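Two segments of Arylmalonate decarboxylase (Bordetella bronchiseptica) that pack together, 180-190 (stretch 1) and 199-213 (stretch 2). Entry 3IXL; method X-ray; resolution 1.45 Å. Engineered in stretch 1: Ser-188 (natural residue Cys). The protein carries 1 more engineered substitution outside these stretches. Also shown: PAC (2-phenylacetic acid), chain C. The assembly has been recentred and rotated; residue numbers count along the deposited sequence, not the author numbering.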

# COMPACT_ATOMS: atom_id res chain seq x y z
N ASP A 180 -6.41 -3.15 -22.63
CA ASP A 180 -7.57 -2.28 -22.53
C ASP A 180 -7.96 -2.02 -21.07
O ASP A 180 -9.08 -1.61 -20.77
CB ASP A 180 -8.76 -2.83 -23.35
CG ASP A 180 -9.24 -4.18 -22.86
OD1 ASP A 180 -8.62 -4.76 -21.94
OD2 ASP A 180 -10.26 -4.67 -23.40
N SER A 181 -7.01 -2.27 -20.16
CA SER A 181 -7.20 -1.97 -18.73
C SER A 181 -7.15 -0.46 -18.48
O SER A 181 -6.57 0.30 -19.27
CB SER A 181 -6.12 -2.67 -17.90
OG SER A 181 -6.22 -4.08 -18.01
N ASP A 182 -7.75 -0.02 -17.37
CA ASP A 182 -7.80 1.41 -17.03
C ASP A 182 -6.53 1.88 -16.33
O ASP A 182 -6.21 3.06 -16.35
CB ASP A 182 -8.97 1.71 -16.09
CG ASP A 182 -10.32 1.39 -16.69
OD1 ASP A 182 -10.50 1.58 -17.91
OD2 ASP A 182 -11.22 0.97 -15.92
N GLY A 183 -5.82 0.95 -15.69
CA GLY A 183 -4.66 1.31 -14.90
C GLY A 183 -4.01 0.07 -14.32
O GLY A 183 -4.42 -1.05 -14.60
N ILE A 184 -3.00 0.31 -13.50
CA ILE A 184 -2.17 -0.76 -12.97
C ILE A 184 -2.06 -0.61 -11.45
O ILE A 184 -1.84 0.50 -10.95
CB ILE A 184 -0.75 -0.71 -13.60
CG1 ILE A 184 -0.84 -0.87 -15.13
CG2 ILE A 184 0.17 -1.79 -13.00
CD1 ILE A 184 0.39 -0.37 -15.88
N LEU A 185 -2.22 -1.72 -10.75
CA LEU A 185 -1.89 -1.78 -9.33
C LEU A 185 -0.54 -2.47 -9.18
O LEU A 185 -0.38 -3.63 -9.56
CB LEU A 185 -2.96 -2.53 -8.53
CG LEU A 185 -2.63 -2.78 -7.05
CD1 LEU A 185 -2.47 -1.47 -6.29
CD2 LEU A 185 -3.73 -3.64 -6.42
N LEU A 186 0.44 -1.74 -8.65
CA LEU A 186 1.75 -2.27 -8.32
C LEU A 186 1.73 -2.56 -6.82
O LEU A 186 1.80 -1.64 -5.98
CB LEU A 186 2.83 -1.27 -8.72
CG LEU A 186 4.31 -1.57 -8.43
CD1 LEU A 186 4.75 -2.94 -8.96
CD2 LEU A 186 5.13 -0.46 -9.07
N SER A 187 1.59 -3.83 -6.48
CA SER A 187 1.27 -4.21 -5.11
C SER A 187 2.45 -4.80 -4.36
O SER A 187 3.13 -5.72 -4.83
CB SER A 187 0.07 -5.16 -5.06
OG SER A 187 -0.45 -5.23 -3.74
N SER A 188 2.65 -4.21 -3.18
CA SER A 188 3.57 -4.58 -2.09
C SER A 188 4.27 -3.34 -1.62
O SER A 188 5.00 -2.69 -2.38
CB SER A 188 4.60 -5.64 -2.41
OG SER A 188 5.35 -5.89 -1.23
N GLY A 189 4.06 -3.03 -0.35
CA GLY A 189 4.69 -1.90 0.31
C GLY A 189 6.15 -2.14 0.60
O GLY A 189 6.81 -1.28 1.17
N GLY A 190 6.66 -3.30 0.20
CA GLY A 190 8.08 -3.61 0.41
C GLY A 190 8.93 -3.21 -0.77
O GLY A 190 10.16 -3.21 -0.69
C1 PAC C . 2.48 -5.88 1.33
C2 PAC C . 3.68 -6.49 2.02
C1' PAC C . 4.77 -5.62 2.61
C2' PAC C . 6.05 -6.19 2.66
C3' PAC C . 7.13 -5.49 3.19
C4' PAC C . 6.93 -4.20 3.68
C5' PAC C . 5.66 -3.62 3.64
C6' PAC C . 4.57 -4.33 3.11
O1 PAC C . 2.34 -4.63 1.17
O2 PAC C . 1.61 -6.71 0.92
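Stretch 2 (199-213) EVERRLGVPVVSSSP

How does stretch 2 run relative to stretch 1? It enters as a helix, residues 199-204, which ends where Gly-205 takes a positive phi of 73°. Val-206 and Pro-207 then lead, in extended conformation, into a short strand, 208-210, and a second helix starts at Ser-211. The strand lies alongside strand 183-187 of stretch 1 and runs the same way: the two axes approach to 4.7 Å and their directions differ by 17° (signed crossing angle -17°). Ile-184 pairs with Val-208, Leu-185 with Val-209 and Leu-186 with Ser-210, at CA-CA distances of 4.8, 5.0 and 4.6 Å.

What holds the backbones together? The hydrogen bonds follow the staggered pattern of parallel strands, in which one residue bonds to the two neighbours of its partner. Ile-184 N donates to Pro-207 O at 3.0 Å, and Val-209 N returns a bond to Ile-184 O at 2.9 Å. Leu-186 repeats the motif, its N donating to Val-209 O at 2.8 Å and its O accepting from Ser-211 N at 3.0 Å, so the pairing carries through to the first residue of the second helix. At the edge of the ladder, Gly-183 CA lies 3.3 Å from Pro-207 O; a CB on this glycine would clash with that oxygen.

Which side chains pack across the pairing? Ile-184, Leu-186, Val-208 and Ser-210 share one face of the sheet. Ile-184, with the largest area covered by stretch 2, reaches back to the first helix and the loop after it: its CD1 lies 3.6 Å from Leu-204 CD1, 3.8 Å from Val-200 CG1 and 4.0 Å from Val-206 CG2. Val-208 CG1 sits 4.1 Å from Leu-186 CB. On the other face, Leu-185 CD1 meets Val-209 CG1 at 4.2 Å.

How is the contact completed beyond the strands? Here polar groups take over. Ser-211, its CB directed toward stretch 1, accepts a hydrogen bond at OG from the backbone N of Ser-188, an engineered residue, at 2.8 Å. One water donates to Ser-188 O at 2.8 Å and accepts from Ser-212 N at 2.8 Å, while also bonding Ser-210 OG at 2.9 Å. A second links Gly-189 O, at 2.7 Å, to Ser-212 OG, at 2.8 Å. Gly-189 N donates to O1 of the bound phenylacetic acid at 2.8 Å, so the segment that water links to stretch 2 also bonds one carboxylate oxygen of the ligand.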

# COMPACT_ATOMS: atom_id res chain seq x y z
N GLU A 199 7.69 6.58 -14.90
CA GLU A 199 8.16 5.98 -16.15
C GLU A 199 7.08 5.10 -16.77
O GLU A 199 6.82 5.16 -17.97
CB GLU A 199 9.45 5.20 -15.90
CG GLU A 199 10.03 4.45 -17.10
CD GLU A 199 10.44 5.33 -18.27
OE1 GLU A 199 10.74 4.75 -19.33
OE2 GLU A 199 10.47 6.57 -18.15
N VAL A 200 6.41 4.29 -15.95
CA VAL A 200 5.31 3.48 -16.44
C VAL A 200 4.17 4.34 -16.97
O VAL A 200 3.64 4.08 -18.06
CB VAL A 200 4.76 2.52 -15.36
CG1 VAL A 200 3.56 1.75 -15.86
CG2 VAL A 200 5.84 1.53 -14.92
N GLU A 201 3.79 5.37 -16.22
CA GLU A 201 2.71 6.27 -16.65
C GLU A 201 3.05 6.99 -17.96
O GLU A 201 2.18 7.13 -18.83
CB GLU A 201 2.36 7.27 -15.53
CG GLU A 201 1.68 6.58 -14.33
CD GLU A 201 1.18 7.54 -13.26
OE1 GLU A 201 1.59 8.72 -13.25
OE2 GLU A 201 0.38 7.08 -12.42
N ARG A 202 4.31 7.41 -18.10
CA ARG A 202 4.80 8.05 -19.33
C ARG A 202 4.67 7.11 -20.52
O ARG A 202 4.16 7.48 -21.59
CB ARG A 202 6.27 8.46 -19.15
CG ARG A 202 6.89 9.17 -20.36
CD ARG A 202 8.42 9.23 -20.25
NE ARG A 202 9.09 7.95 -20.45
CZ ARG A 202 9.37 7.41 -21.64
NH1 ARG A 202 9.02 8.04 -22.75
NH2 ARG A 202 9.99 6.24 -21.71
N ARG A 203 5.15 5.88 -20.35
CA ARG A 203 5.19 4.92 -21.46
C ARG A 203 3.83 4.39 -21.87
O ARG A 203 3.58 4.17 -23.06
CB ARG A 203 6.12 3.76 -21.12
CG ARG A 203 7.59 4.13 -21.13
CD ARG A 203 8.47 2.93 -20.85
NE ARG A 203 8.15 1.80 -21.73
CZ ARG A 203 8.71 0.59 -21.63
NH1 ARG A 203 9.62 0.34 -20.69
NH2 ARG A 203 8.35 -0.37 -22.47
N LEU A 204 2.94 4.18 -20.90
CA LEU A 204 1.67 3.53 -21.18
C LEU A 204 0.47 4.45 -21.27
O LEU A 204 -0.53 4.09 -21.89
CB LEU A 204 1.40 2.42 -20.15
CG LEU A 204 2.48 1.34 -20.02
CD1 LEU A 204 2.08 0.32 -18.98
CD2 LEU A 204 2.74 0.67 -21.37
N GLY A 205 0.55 5.62 -20.65
CA GLY A 205 -0.56 6.57 -20.67
C GLY A 205 -1.73 6.16 -19.80
O GLY A 205 -2.86 6.62 -20.00
N VAL A 206 -1.48 5.26 -18.85
CA VAL A 206 -2.47 4.89 -17.84
C VAL A 206 -1.86 5.11 -16.46
O VAL A 206 -0.64 5.11 -16.32
CB VAL A 206 -2.97 3.41 -17.99
CG1 VAL A 206 -3.60 3.18 -19.38
CG2 VAL A 206 -1.83 2.42 -17.74
N PRO A 207 -2.71 5.35 -15.45
CA PRO A 207 -2.19 5.59 -14.10
C PRO A 207 -1.74 4.31 -13.40
O PRO A 207 -2.25 3.22 -13.69
CB PRO A 207 -3.38 6.21 -13.37
CG PRO A 207 -4.57 5.66 -14.06
CD PRO A 207 -4.18 5.46 -15.50
N VAL A 208 -0.78 4.47 -12.49
CA VAL A 208 -0.30 3.40 -11.62
C VAL A 208 -0.58 3.77 -10.17
O VAL A 208 -0.26 4.88 -9.72
CB VAL A 208 1.22 3.18 -11.75
CG1 VAL A 208 1.71 2.09 -10.79
CG2 VAL A 208 1.57 2.82 -13.18
N VAL A 209 -1.17 2.83 -9.43
CA VAL A 209 -1.31 2.97 -7.98
C VAL A 209 -0.36 1.96 -7.36
O VAL A 209 -0.45 0.77 -7.65
CB VAL A 209 -2.76 2.74 -7.51
CG1 VAL A 209 -2.85 2.74 -5.98
CG2 VAL A 209 -3.67 3.83 -8.06
N SER A 210 0.56 2.44 -6.53
CA SER A 210 1.58 1.60 -5.92
C SER A 210 1.35 1.57 -4.42
O SER A 210 1.08 2.61 -3.82
CB SER A 210 2.97 2.15 -6.26
OG SER A 210 3.98 1.37 -5.66
N SER A 211 1.49 0.39 -3.82
CA SER A 211 1.17 0.19 -2.39
C SER A 211 1.77 1.23 -1.42
O SER A 211 1.04 1.88 -0.68
CB SER A 211 1.62 -1.20 -1.93
OG SER A 211 0.79 -2.21 -2.45
N SER A 212 3.09 1.34 -1.39
CA SER A 212 3.72 2.22 -0.40
C SER A 212 3.34 3.69 -0.61
O SER A 212 2.84 4.34 0.30
CB SER A 212 5.23 2.00 -0.35
OG SER A 212 5.80 2.73 0.72
N PRO A 213 3.56 4.22 -1.83
CA PRO A 213 3.17 5.61 -2.06
C PRO A 213 1.68 5.86 -1.81
O PRO A 213 1.32 6.87 -1.20
CB PRO A 213 3.55 5.83 -3.53
CG PRO A 213 4.67 4.85 -3.75
CD PRO A 213 4.23 3.64 -3.01
O HOH W 1 4.78 0.02 -3.20
O HOH W 2 5.51 0.63 2.60